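Local coordinates for protein hydrogenase maturation factor (Thermoanaerobacter tengcongensis, PDB 3VTI) that serves in [NiFe]-hydrogenase maturation, where it is S-carbamoylated by its partner HypF and probably takes part in ATP-dependent dehydration of that group to a nitrile, at residues K264-M269 and K276-I281; P41-G46 and K87-S92; H156-M161 and M240-L245; N29-T34 and R64-L69; E211-S216 and K288-N293. All blocks are in the same frame, centred on the assembly; numbering follows the deposited sequence.

Overall arrangement
Interactions 2 and 4 lie in the N-terminal AIR-synthase-like part of the chain, interactions 1, 3 and 5 in the C-terminal part. Along the sequence 2 and 4 alternate their segments, as do 3 and 5, while interaction 1 is nested inside the loop closed by interaction 5. Interactions 1 and 5 pack helices 262-270 and 204-216 against strands of the same mixed sheet, their centres 21 Å apart. Interactions 2 and 3 touch across the two halves: Phe44 CZ lies 3.9 Å from His156 CE1. Interaction 4 comes nearest to the magnesium site, and interaction 3 meets the chain of another protein; the centres of interactions 3 and 4 are 30 Å apart, on opposite sides of the chain's centre.

Interaction 1. Residues K264-M269 and K276-I281; sequences KALEIM and KDAEII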
# COMPACT_ATOMS: atom_id res chain seq x y z
N LYS C 264 -1.80 38.79 -18.07
CA LYS C 264 -1.56 39.04 -16.65
C LYS C 264 -1.26 37.75 -15.91
O LYS C 264 -0.42 37.74 -15.02
CB LYS C 264 -2.76 39.74 -16.01
CG LYS C 264 -2.87 41.22 -16.39
CD LYS C 264 -4.20 41.84 -15.93
CE LYS C 264 -4.66 42.97 -16.85
NZ LYS C 264 -3.67 44.09 -16.91
N ALA C 265 -1.94 36.67 -16.30
CA ALA C 265 -1.74 35.37 -15.67
C ALA C 265 -0.35 34.80 -15.95
O ALA C 265 0.25 34.17 -15.09
CB ALA C 265 -2.81 34.39 -16.13
N LEU C 266 0.14 35.04 -17.16
CA LEU C 266 1.48 34.62 -17.55
C LEU C 266 2.54 35.38 -16.76
O LEU C 266 3.49 34.79 -16.25
CB LEU C 266 1.70 34.83 -19.05
CG LEU C 266 3.03 34.29 -19.58
CD1 LEU C 266 3.07 32.77 -19.48
CD2 LEU C 266 3.24 34.75 -21.01
N GLU C 267 2.34 36.66 -16.61
CA GLU C 267 3.32 37.45 -15.93
C GLU C 267 3.30 37.20 -14.43
O GLU C 267 4.32 37.24 -13.80
CB GLU C 267 3.22 38.93 -16.31
CG GLU C 267 2.24 39.74 -15.52
CD GLU C 267 2.91 40.55 -14.44
OE1 GLU C 267 3.96 41.13 -14.73
OE2 GLU C 267 2.39 40.62 -13.31
N ILE C 268 2.14 36.88 -13.89
CA ILE C 268 2.03 36.48 -12.50
C ILE C 268 2.82 35.21 -12.24
O ILE C 268 3.51 35.09 -11.23
CB ILE C 268 0.55 36.31 -12.05
CG1 ILE C 268 -0.09 37.67 -11.78
CG2 ILE C 268 0.44 35.41 -10.81
CD1 ILE C 268 -1.61 37.64 -11.78
N MET C 269 2.74 34.26 -13.17
CA MET C 269 3.48 33.01 -13.06
C MET C 269 4.96 33.24 -13.27
O MET C 269 5.76 32.81 -12.45
CB MET C 269 2.94 31.95 -14.01
CG MET C 269 1.65 31.34 -13.55
SD MET C 269 1.06 29.98 -14.56
CE MET C 269 0.34 30.86 -15.95
N LYS C 276 8.68 30.15 -13.86
CA LYS C 276 9.60 30.80 -14.81
C LYS C 276 9.46 30.32 -16.25
O LYS C 276 9.73 31.07 -17.19
CB LYS C 276 11.06 30.66 -14.36
CG LYS C 276 11.39 31.32 -13.02
CD LYS C 276 11.40 32.85 -13.11
CE LYS C 276 11.79 33.47 -11.76
NZ LYS C 276 11.30 34.88 -11.64
N ASP C 277 9.03 29.07 -16.43
CA ASP C 277 8.96 28.47 -17.76
C ASP C 277 7.53 28.42 -18.27
O ASP C 277 7.24 27.69 -19.22
CB ASP C 277 9.55 27.05 -17.76
CG ASP C 277 10.99 27.02 -17.27
OD1 ASP C 277 11.79 27.86 -17.74
OD2 ASP C 277 11.31 26.17 -16.42
N ALA C 278 6.65 29.20 -17.63
CA ALA C 278 5.24 29.23 -18.01
C ALA C 278 5.04 29.69 -19.45
O ALA C 278 5.78 30.54 -19.95
CB ALA C 278 4.45 30.11 -17.07
N GLU C 279 4.02 29.12 -20.09
CA GLU C 279 3.62 29.51 -21.44
C GLU C 279 2.11 29.46 -21.63
O GLU C 279 1.42 28.61 -21.06
CB GLU C 279 4.28 28.59 -22.50
CG GLU C 279 5.82 28.53 -22.48
CD GLU C 279 6.51 29.70 -23.19
OE1 GLU C 279 7.73 29.60 -23.42
OE2 GLU C 279 5.84 30.72 -23.51
N ILE C 280 1.61 30.41 -22.43
CA ILE C 280 0.31 30.30 -23.08
C ILE C 280 0.46 29.16 -24.09
O ILE C 280 1.34 29.21 -24.95
CB ILE C 280 -0.03 31.62 -23.83
CG1 ILE C 280 -0.18 32.78 -22.83
CG2 ILE C 280 -1.27 31.45 -24.72
CD1 ILE C 280 -0.42 34.14 -23.47
N ILE C 281 -0.37 28.13 -23.97
CA ILE C 281 -0.23 26.94 -24.82
C ILE C 281 -1.40 26.65 -25.77
O ILE C 281 -1.24 25.89 -26.72
CB ILE C 281 0.10 25.66 -24.00
CG1 ILE C 281 -1.02 25.36 -22.99
CG2 ILE C 281 1.47 25.78 -23.32
CD1 ILE C 281 -1.03 23.94 -22.46
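Leu266 reaches from helix 262-270 to the start of strand 279-285, and its two methyls meet different residues there. Its CB already points toward the strand, and CG stands anti to the backbone N (chi1 -174°), which carries the fork onward to Ala278 and Ile280. CD1 does most of the touching: it lies 3.5 Å from Ala278 O, 3.8 Å from Ala278 CB and 3.8 Å from Glu279 N, so it rests on the peptide link as well as on a methyl. CD2 turns the other way, to Ile280 CG1 at 4.3 Å. This is the packing of a helix on the mixed sheet of the C-terminal AIR-synthase-like domain. Strand 279-285 follows the helix after a short connection and runs antiparallel beside strand 146-149, whose Leu148 is also touched by Leu266 and Met269. One turn further along the helix, Met269 CB meets Ala278 CB at 3.9 Å, so the Ala278 methyl touches both Leu266 and Met269. Ala278 O, beside which CD1 rests, accepts a hydrogen bond from Lys270 NZ, and the same amine bonds Lys276 O, tying the end of the helix to the turn before the strand.

Interaction 2. Residues P41-G46 and K87-S92; sequences PLFFPG and KKIVKS
The Phe43 ring meets two successive residues of helix 83-100, Lys88 and Ile89, and the Phe43 side chain crosses both at about a right angle. Its CZ comes to 3.9 Å from Ile89 CG1, and CE2 to 4.0 Å from Lys88 CB. The charged end of Lys88 bends round to the ring: the aliphatic chain turns at chi3 (84°) and brings NZ over the face, 5.0 Å from the centroid and 15° off the ring normal, a cation-pi contact. Lys88 thus uses its CB for packing and its ammonium group for electrostatics. An alanine in place of Phe43 would probably leave the Lys88 ammonium without its aromatic mate and uncover the CG1 branch of Ile89 on this side. Phe43 CG lies anti to its own carbonyl carbon (chi1 -53°), a setting that sends the ring out to the helix. In the next layer Ile89 also packs on Ile49 and Ile122, and one turn on from Lys88, Ser92 OG bonds Asp48 OD1, tying the helix to the hairpin. Strand 43-44 pairs antiparallel with strand 47-48, which leads into helix 49-60. The contact therefore joins this small hairpin to helix 83-100, while Val90 of the same helix packs on Ala11 of a second subunit, and Phe44 turns to His156 of helix 155-164.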
# COMPACT_ATOMS: atom_id res chain seq x y z
N PRO C 41 10.73 4.11 -7.45
CA PRO C 41 11.35 4.01 -6.13
C PRO C 41 10.93 5.13 -5.17
O PRO C 41 10.45 6.17 -5.61
CB PRO C 41 12.85 4.11 -6.45
CG PRO C 41 12.90 4.99 -7.66
CD PRO C 41 11.59 4.84 -8.40
N LEU C 42 11.10 4.91 -3.88
CA LEU C 42 10.67 5.86 -2.86
C LEU C 42 11.52 7.12 -2.86
O LEU C 42 11.06 8.18 -2.46
CB LEU C 42 10.72 5.21 -1.48
CG LEU C 42 10.00 3.87 -1.30
CD1 LEU C 42 10.51 3.15 -0.07
CD2 LEU C 42 8.48 4.05 -1.26
N PHE C 43 12.77 6.96 -3.30
CA PHE C 43 13.73 8.05 -3.42
C PHE C 43 14.21 8.12 -4.87
O PHE C 43 14.76 7.16 -5.41
CB PHE C 43 14.92 7.83 -2.48
CG PHE C 43 14.53 7.59 -1.05
CD1 PHE C 43 14.34 6.30 -0.58
CD2 PHE C 43 14.33 8.66 -0.18
CE1 PHE C 43 13.96 6.07 0.74
CE2 PHE C 43 13.95 8.44 1.14
CZ PHE C 43 13.76 7.15 1.60
N PHE C 44 13.97 9.27 -5.49
CA PHE C 44 14.25 9.46 -6.90
C PHE C 44 14.86 10.84 -7.11
O PHE C 44 14.69 11.72 -6.27
CB PHE C 44 12.95 9.32 -7.70
CG PHE C 44 11.81 10.14 -7.16
CD1 PHE C 44 10.95 9.60 -6.22
CD2 PHE C 44 11.62 11.45 -7.58
CE1 PHE C 44 9.90 10.36 -5.70
CE2 PHE C 44 10.57 12.21 -7.07
CZ PHE C 44 9.71 11.66 -6.13
N PRO C 45 15.58 11.03 -8.23
CA PRO C 45 16.14 12.36 -8.46
C PRO C 45 15.09 13.47 -8.31
O PRO C 45 14.01 13.40 -8.91
CB PRO C 45 16.63 12.27 -9.90
CG PRO C 45 17.02 10.84 -10.05
CD PRO C 45 15.96 10.09 -9.29
N GLY C 46 15.39 14.45 -7.47
CA GLY C 46 14.53 15.61 -7.29
C GLY C 46 13.47 15.48 -6.22
O GLY C 46 12.72 16.43 -5.97
N LYS C 87 12.82 8.06 8.62
CA LYS C 87 13.21 9.37 9.13
C LYS C 87 13.42 10.37 7.99
O LYS C 87 13.10 11.54 8.13
CB LYS C 87 14.47 9.27 9.99
CG LYS C 87 14.25 8.60 11.34
CD LYS C 87 15.47 8.74 12.24
CE LYS C 87 15.23 8.09 13.60
NZ LYS C 87 16.41 8.18 14.50
N LYS C 88 13.95 9.89 6.87
CA LYS C 88 14.16 10.71 5.68
C LYS C 88 12.84 11.13 5.02
O LYS C 88 12.69 12.27 4.59
CB LYS C 88 15.05 9.99 4.66
CG LYS C 88 16.53 10.01 4.98
CD LYS C 88 17.30 8.87 4.29
CE LYS C 88 17.69 9.22 2.85
NZ LYS C 88 18.60 8.18 2.28
N ILE C 89 11.90 10.19 4.95
CA ILE C 89 10.58 10.45 4.38
C ILE C 89 9.83 11.48 5.21
O ILE C 89 9.32 12.47 4.69
CB ILE C 89 9.76 9.14 4.24
CG1 ILE C 89 10.33 8.28 3.11
CG2 ILE C 89 8.28 9.43 4.01
CD1 ILE C 89 9.88 6.85 3.15
N VAL C 90 9.80 11.24 6.52
CA VAL C 90 9.09 12.10 7.47
C VAL C 90 9.67 13.53 7.46
O VAL C 90 8.92 14.50 7.39
CB VAL C 90 9.07 11.47 8.89
CG1 VAL C 90 8.40 12.37 9.90
CG2 VAL C 90 8.34 10.12 8.86
N LYS C 91 11.00 13.63 7.51
CA LYS C 91 11.72 14.90 7.36
C LYS C 91 11.31 15.67 6.10
O LYS C 91 11.02 16.87 6.16
CB LYS C 91 13.23 14.65 7.35
CG LYS C 91 14.10 15.90 7.47
CD LYS C 91 15.57 15.56 7.24
CE LYS C 91 16.49 16.70 7.65
NZ LYS C 91 16.43 17.84 6.68
N SER C 92 11.29 14.97 4.96
CA SER C 92 10.86 15.55 3.68
C SER C 92 9.42 16.06 3.73
O SER C 92 9.10 17.09 3.15
CB SER C 92 11.00 14.54 2.56
OG SER C 92 12.36 14.33 2.25

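Interaction 3. Residues H156-M161 and M240-L245; sequences HGMAVM and MGIDFL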
# COMPACT_ATOMS: atom_id res chain seq x y z
N HIS C 156 8.39 14.82 -13.93
CA HIS C 156 8.24 13.77 -12.94
C HIS C 156 8.11 12.39 -13.59
O HIS C 156 8.88 11.48 -13.27
CB HIS C 156 7.04 14.06 -12.05
CG HIS C 156 6.83 13.03 -10.98
ND1 HIS C 156 7.48 13.08 -9.77
CD2 HIS C 156 6.07 11.92 -10.95
CE1 HIS C 156 7.12 12.05 -9.03
NE2 HIS C 156 6.26 11.32 -9.73
N GLY C 157 7.16 12.25 -14.51
CA GLY C 157 6.95 11.02 -15.25
C GLY C 157 8.23 10.42 -15.81
O GLY C 157 8.49 9.22 -15.64
N MET C 158 9.03 11.24 -16.49
CA MET C 158 10.25 10.72 -17.07
C MET C 158 11.32 10.44 -16.01
O MET C 158 12.10 9.51 -16.15
CB MET C 158 10.78 11.64 -18.17
CG MET C 158 11.93 11.04 -18.99
SD MET C 158 11.64 9.36 -19.62
CE MET C 158 10.53 9.68 -20.99
N ALA C 159 11.33 11.23 -14.94
CA ALA C 159 12.32 11.05 -13.88
C ALA C 159 12.17 9.71 -13.15
O ALA C 159 13.15 8.97 -13.01
CB ALA C 159 12.28 12.22 -12.88
N VAL C 160 10.96 9.39 -12.69
CA VAL C 160 10.74 8.13 -11.99
C VAL C 160 10.85 6.93 -12.94
O VAL C 160 11.39 5.90 -12.56
CB VAL C 160 9.44 8.09 -11.10
CG1 VAL C 160 9.14 9.47 -10.54
CG2 VAL C 160 8.24 7.54 -11.86
N MET C 161 10.38 7.08 -14.18
CA MET C 161 10.61 6.10 -15.25
C MET C 161 12.10 5.75 -15.38
O MET C 161 12.48 4.58 -15.37
CB MET C 161 10.07 6.65 -16.57
CG MET C 161 10.51 5.93 -17.84
SD MET C 161 9.19 5.05 -18.70
CE MET C 161 8.15 6.38 -19.28
N MET C 240 12.21 6.92 -27.22
CA MET C 240 11.30 5.82 -26.91
C MET C 240 9.97 5.98 -27.62
O MET C 240 9.08 5.15 -27.45
CB MET C 240 11.05 5.74 -25.41
CG MET C 240 12.28 5.43 -24.57
SD MET C 240 11.90 5.54 -22.82
CE MET C 240 11.07 3.97 -22.59
N GLY C 241 9.84 7.05 -28.40
CA GLY C 241 8.59 7.35 -29.10
C GLY C 241 7.41 7.71 -28.20
O GLY C 241 6.26 7.40 -28.54
N ILE C 242 7.69 8.35 -27.07
CA ILE C 242 6.67 8.75 -26.11
C ILE C 242 6.23 10.21 -26.34
O ILE C 242 7.02 11.03 -26.81
CB ILE C 242 7.19 8.60 -24.65
CG1 ILE C 242 7.38 7.13 -24.31
CG2 ILE C 242 6.23 9.22 -23.65
CD1 ILE C 242 8.25 6.89 -23.08
N ASP C 243 4.97 10.50 -26.02
CA ASP C 243 4.44 11.87 -26.05
C ASP C 243 4.51 12.43 -24.63
O ASP C 243 3.86 11.90 -23.73
CB ASP C 243 2.99 11.87 -26.55
CG ASP C 243 2.50 13.25 -26.98
OD1 ASP C 243 2.96 14.27 -26.41
OD2 ASP C 243 1.64 13.31 -27.90
N PHE C 244 5.30 13.49 -24.42
CA PHE C 244 5.42 14.06 -23.06
C PHE C 244 4.11 14.56 -22.48
O PHE C 244 3.97 14.76 -21.26
CB PHE C 244 6.52 15.13 -22.97
CG PHE C 244 6.41 16.22 -23.99
CD1 PHE C 244 5.48 17.25 -23.83
CD2 PHE C 244 7.25 16.24 -25.10
CE1 PHE C 244 5.38 18.26 -24.76
CE2 PHE C 244 7.16 17.25 -26.05
CZ PHE C 244 6.22 18.27 -25.87
N LEU C 245 3.13 14.76 -23.36
CA LEU C 245 1.77 15.09 -22.96
C LEU C 245 1.11 14.01 -22.12
O LEU C 245 0.06 14.25 -21.51
CB LEU C 245 0.91 15.39 -24.19
CG LEU C 245 1.19 16.71 -24.92
CD1 LEU C 245 0.27 16.85 -26.12
CD2 LEU C 245 1.08 17.92 -23.97
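Met158 and Met161, on helix 155-164 of the C-terminal AIR-synthase-like domain, meet Ile242 in the loop that follows helix 231-240. The main approach is tip to tip: Met161 CE comes to 3.8 Å from Ile242 CD1. Met158 CE reaches the same methyl at 4.2 Å, its side chain slanting across that of Ile242, so CD1 lies against both methionine ends. Both methionines bend at chi2 and chi3, which folds their methyls over toward the loop instead of sending them straight out from the helix. Met161 SD has a looser neighbour in Met240 CE, 4.5 Å away. The loop is shaped by Gly241, where the chain leaves helix 231-240 with positive phi (66°). Just beyond Ile242, Asp243 makes an Asx turn: its OD1 accepts from Leu245 N at 3.1 Å, the N-H pointing fairly straight (157°) but arriving from above the carboxylate plane. The chain of another protein, consistent with HypF of this complex, packs on Met161, Met240 and Ile242 and donates a hydrogen bond to Met240 O. Within the chain, Met158 and Ile242 rest on Cys237 of helix 231-240, so helix 155-164 lies against the end of that helix and the loop running from it toward strand 254-257.

Interaction 4. Residues N29-T34 and R64-L69; sequences NITLTT and RGAKPL
Thr31 meets Arg64 and Ala66 by van der Waals contact alone, one branch to each. Thr31 CG2 meets Ala66 CB at 4.1 Å, methyl on methyl, while Thr31 OG1 lies 3.9 Å from Arg64 CB, a touch on carbon and not a polar bond. OG1 stands anti to the Thr31 backbone N (chi1 -159°), which leaves CG2 in the crowded position between N and the carbonyl carbon and turns it toward Ala66. Strands 30-37 and 66-78 belong to the five-stranded mixed sheet of the N-terminal domain but are not adjacent in it: strand 120-130 runs between them, antiparallel to both. The contact is therefore made by side chains, not backbone pairing, from Thr31 to the loop residue Arg64 and to Ala66 at the start of strand 66-78; the nearest pair of CA atoms, Thr31 and Arg64, are 7.4 Å apart. At the start of the first strand, Asn29 and Ile30 both face Leu26, a classic beta bulge. Hydrogen bonds satisfy the polar ends elsewhere. Thr31 OG1 bonds Ala24 O, and Arg64 spreads its guanidinium group over two carbonyls, NE to Val136 O and NH1 to Ala23 O. The arginine side chain is about 6 Å from that of Asp22, one of the three aspartates of the magnesium site, and about 10 Å from the bound magnesium ion itself.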
# COMPACT_ATOMS: atom_id res chain seq x y z
N ASN C 29 -16.99 27.39 1.40
CA ASN C 29 -15.70 28.06 1.58
C ASN C 29 -14.53 27.14 1.92
O ASN C 29 -13.37 27.56 1.81
CB ASN C 29 -15.81 29.16 2.64
CG ASN C 29 -15.98 28.60 4.03
OD1 ASN C 29 -16.69 27.62 4.24
ND2 ASN C 29 -15.31 29.23 4.99
N ILE C 30 -14.81 25.92 2.34
CA ILE C 30 -13.71 24.99 2.59
C ILE C 30 -13.67 23.80 1.63
O ILE C 30 -14.70 23.31 1.14
CB ILE C 30 -13.57 24.54 4.10
CG1 ILE C 30 -14.63 23.51 4.49
CG2 ILE C 30 -13.52 25.74 5.05
CD1 ILE C 30 -14.17 22.09 4.30
N THR C 31 -12.46 23.36 1.37
CA THR C 31 -12.19 22.37 0.38
C THR C 31 -11.59 21.11 1.03
O THR C 31 -10.96 21.20 2.10
CB THR C 31 -11.28 22.99 -0.69
OG1 THR C 31 -11.39 22.23 -1.89
CG2 THR C 31 -9.82 23.06 -0.24
N LEU C 32 -11.81 19.95 0.41
CA LEU C 32 -11.35 18.65 0.95
C LEU C 32 -10.91 17.67 -0.14
O LEU C 32 -11.68 17.38 -1.07
CB LEU C 32 -12.43 18.00 1.81
CG LEU C 32 -12.18 16.61 2.39
CD1 LEU C 32 -11.04 16.61 3.43
CD2 LEU C 32 -13.47 16.07 2.98
N THR C 33 -9.69 17.16 -0.00
CA THR C 33 -9.11 16.25 -0.98
C THR C 33 -8.44 15.07 -0.28
O THR C 33 -8.15 15.12 0.92
CB THR C 33 -8.09 16.97 -1.88
OG1 THR C 33 -7.56 16.07 -2.86
CG2 THR C 33 -6.94 17.55 -1.04
N THR C 34 -8.21 14.00 -1.04
CA THR C 34 -7.40 12.90 -0.55
C THR C 34 -6.63 12.26 -1.69
O THR C 34 -7.13 12.21 -2.81
CB THR C 34 -8.22 11.84 0.22
OG1 THR C 34 -7.32 10.89 0.81
CG2 THR C 34 -9.20 11.11 -0.71
N ARG C 64 -8.96 24.54 -6.34
CA ARG C 64 -10.32 25.02 -6.31
C ARG C 64 -10.33 26.54 -6.07
O ARG C 64 -11.38 27.15 -5.98
CB ARG C 64 -11.08 24.25 -5.22
CG ARG C 64 -12.53 24.02 -5.52
CD ARG C 64 -12.78 23.18 -6.78
NE ARG C 64 -14.15 23.43 -7.23
CZ ARG C 64 -15.21 22.75 -6.82
NH1 ARG C 64 -15.07 21.73 -5.97
NH2 ARG C 64 -16.42 23.07 -7.27
N GLY C 65 -9.14 27.13 -6.01
CA GLY C 65 -8.97 28.57 -5.72
C GLY C 65 -8.85 28.81 -4.22
O GLY C 65 -9.54 29.67 -3.64
N ALA C 66 -7.96 28.04 -3.59
CA ALA C 66 -7.93 27.96 -2.14
C ALA C 66 -6.53 27.96 -1.55
O ALA C 66 -5.57 27.54 -2.20
CB ALA C 66 -8.71 26.73 -1.67
N LYS C 67 -6.44 28.48 -0.33
CA LYS C 67 -5.25 28.38 0.50
C LYS C 67 -5.35 27.08 1.31
O LYS C 67 -6.25 26.94 2.14
CB LYS C 67 -5.17 29.58 1.44
CG LYS C 67 -4.04 29.51 2.45
CD LYS C 67 -3.83 30.84 3.16
CE LYS C 67 -2.53 30.83 3.95
NZ LYS C 67 -1.40 30.24 3.15
N PRO C 68 -4.44 26.12 1.06
CA PRO C 68 -4.46 24.92 1.88
C PRO C 68 -3.89 25.22 3.26
O PRO C 68 -2.96 26.00 3.37
CB PRO C 68 -3.55 23.96 1.11
CG PRO C 68 -2.61 24.83 0.39
CD PRO C 68 -3.35 26.10 0.07
N LEU C 69 -4.46 24.60 4.30
CA LEU C 69 -4.05 24.88 5.68
C LEU C 69 -3.69 23.63 6.48
O LEU C 69 -2.67 23.62 7.19
CB LEU C 69 -5.16 25.64 6.43
CG LEU C 69 -5.54 27.08 6.07
CD1 LEU C 69 -6.87 27.44 6.73
CD2 LEU C 69 -4.44 28.08 6.47

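Interaction 5. Residues E211-S216 and K288-N293; sequences EISKMS and KLVTIN
Ser213 and Val290 face each other where helix 204-216 lies against the mixed sheet of the C-terminal AIR-synthase-like domain. Each points its CB toward the other segment, and a single branch of the valine does the touching: CG2 comes to 3.5 Å from Ser213 OG and 4.1 Å from Ser213 CB. Val290 CG1 stands anti to the backbone N (chi1 -178°), an arrangement that leaves CG2 beside that N and directed at the serine. The valine methyl thus rests on the whole short side chain, carbon and oxygen alike, and the closest backbone approach is beside it, Ser213 CA to Lys288 CA at 6.5 Å. Leu289 turns the opposite way, as expected of neighbours in an extended chain, so the inward side here belongs to Val290, which also packs on Leu209 and Tyr210 of the same helix. The next strand after the helix, 219-223, runs parallel beside strand 290-293, and Ile212 packs on its Ile220. The Ser213 hydroxyl is satisfied not by the strand it faces but by a hydrogen bond between OG and Val218 O, in the turn between helix 204-216 and strand 219-223. The nearest carbonyl oxygen of the facing segment, Leu289 O, stands 4.3 Å from Ser213 OG, too far for a bond.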
# COMPACT_ATOMS: atom_id res chain seq x y z
N GLU C 211 -10.32 16.11 -19.53
CA GLU C 211 -11.18 16.27 -18.37
C GLU C 211 -11.87 17.62 -18.40
O GLU C 211 -13.05 17.73 -18.05
CB GLU C 211 -10.40 16.09 -17.07
CG GLU C 211 -10.10 14.63 -16.73
CD GLU C 211 -8.89 14.45 -15.80
OE1 GLU C 211 -8.15 15.43 -15.55
OE2 GLU C 211 -8.69 13.31 -15.32
N ILE C 212 -11.14 18.65 -18.84
CA ILE C 212 -11.71 19.98 -19.01
C ILE C 212 -12.76 19.94 -20.11
O ILE C 212 -13.86 20.48 -19.93
CB ILE C 212 -10.64 21.05 -19.34
CG1 ILE C 212 -9.64 21.22 -18.19
CG2 ILE C 212 -11.31 22.37 -19.66
CD1 ILE C 212 -8.35 21.95 -18.59
N SER C 213 -12.43 19.30 -21.23
CA SER C 213 -13.37 19.12 -22.35
C SER C 213 -14.66 18.42 -21.97
O SER C 213 -15.75 18.90 -22.28
CB SER C 213 -12.71 18.36 -23.49
OG SER C 213 -12.05 19.25 -24.37
N LYS C 214 -14.53 17.28 -21.31
CA LYS C 214 -15.68 16.49 -20.88
C LYS C 214 -16.60 17.33 -19.98
O LYS C 214 -17.78 17.49 -20.27
CB LYS C 214 -15.22 15.21 -20.16
CG LYS C 214 -16.33 14.24 -19.81
CD LYS C 214 -15.79 13.06 -19.00
CE LYS C 214 -16.94 12.21 -18.45
NZ LYS C 214 -16.47 10.99 -17.72
N MET C 215 -16.03 17.88 -18.91
CA MET C 215 -16.82 18.52 -17.86
C MET C 215 -17.33 19.91 -18.22
O MET C 215 -18.45 20.27 -17.84
CB MET C 215 -16.04 18.55 -16.55
CG MET C 215 -15.72 17.16 -15.98
SD MET C 215 -17.15 16.32 -15.24
CE MET C 215 -17.84 15.45 -16.63
N SER C 216 -16.53 20.68 -18.95
CA SER C 216 -16.95 22.00 -19.41
C SER C 216 -17.80 21.90 -20.67
O SER C 216 -18.51 22.84 -21.01
CB SER C 216 -15.75 22.92 -19.66
OG SER C 216 -15.22 23.43 -18.45
N LYS C 288 -16.05 19.94 -29.51
CA LYS C 288 -15.89 19.15 -28.30
C LYS C 288 -14.69 18.21 -28.43
O LYS C 288 -14.74 17.05 -28.03
CB LYS C 288 -17.20 18.44 -27.95
CG LYS C 288 -18.28 19.44 -27.50
CD LYS C 288 -19.62 18.79 -27.19
CE LYS C 288 -20.62 19.86 -26.76
NZ LYS C 288 -21.98 19.30 -26.51
N LEU C 289 -13.61 18.76 -28.99
CA LEU C 289 -12.42 17.99 -29.35
C LEU C 289 -11.13 18.56 -28.76
O LEU C 289 -11.02 19.76 -28.50
CB LEU C 289 -12.28 17.90 -30.87
CG LEU C 289 -13.16 16.96 -31.71
CD1 LEU C 289 -13.13 15.53 -31.18
CD2 LEU C 289 -14.60 17.47 -31.84
N VAL C 290 -10.15 17.68 -28.56
CA VAL C 290 -8.84 18.07 -28.06
C VAL C 290 -7.83 17.92 -29.19
O VAL C 290 -7.48 16.80 -29.57
CB VAL C 290 -8.42 17.27 -26.81
CG1 VAL C 290 -7.05 17.75 -26.28
CG2 VAL C 290 -9.47 17.38 -25.72
N THR C 291 -7.37 19.06 -29.70
CA THR C 291 -6.52 19.10 -30.89
C THR C 291 -5.19 19.83 -30.65
O THR C 291 -5.11 20.75 -29.84
CB THR C 291 -7.25 19.78 -32.07
OG1 THR C 291 -7.57 21.13 -31.74
CG2 THR C 291 -8.54 19.02 -32.43
N ILE C 292 -4.16 19.41 -31.37
CA ILE C 292 -2.85 20.07 -31.32
C ILE C 292 -2.40 20.52 -32.71
O ILE C 292 -2.42 19.75 -33.67
CB ILE C 292 -1.77 19.17 -30.65
CG1 ILE C 292 -0.42 19.90 -30.60
CG2 ILE C 292 -1.66 17.82 -31.35
CD1 ILE C 292 0.65 19.17 -29.83
N ASN C 293 -2.00 21.78 -32.80
CA ASN C 293 -1.49 22.35 -34.05
C ASN C 293 0.03 22.33 -34.08
O ASN C 293 0.68 22.76 -33.14
CB ASN C 293 -1.98 23.79 -34.23
CG ASN C 293 -3.24 23.88 -35.07
OD1 ASN C 293 -4.13 23.03 -34.99
ND2 ASN C 293 -3.32 24.92 -35.90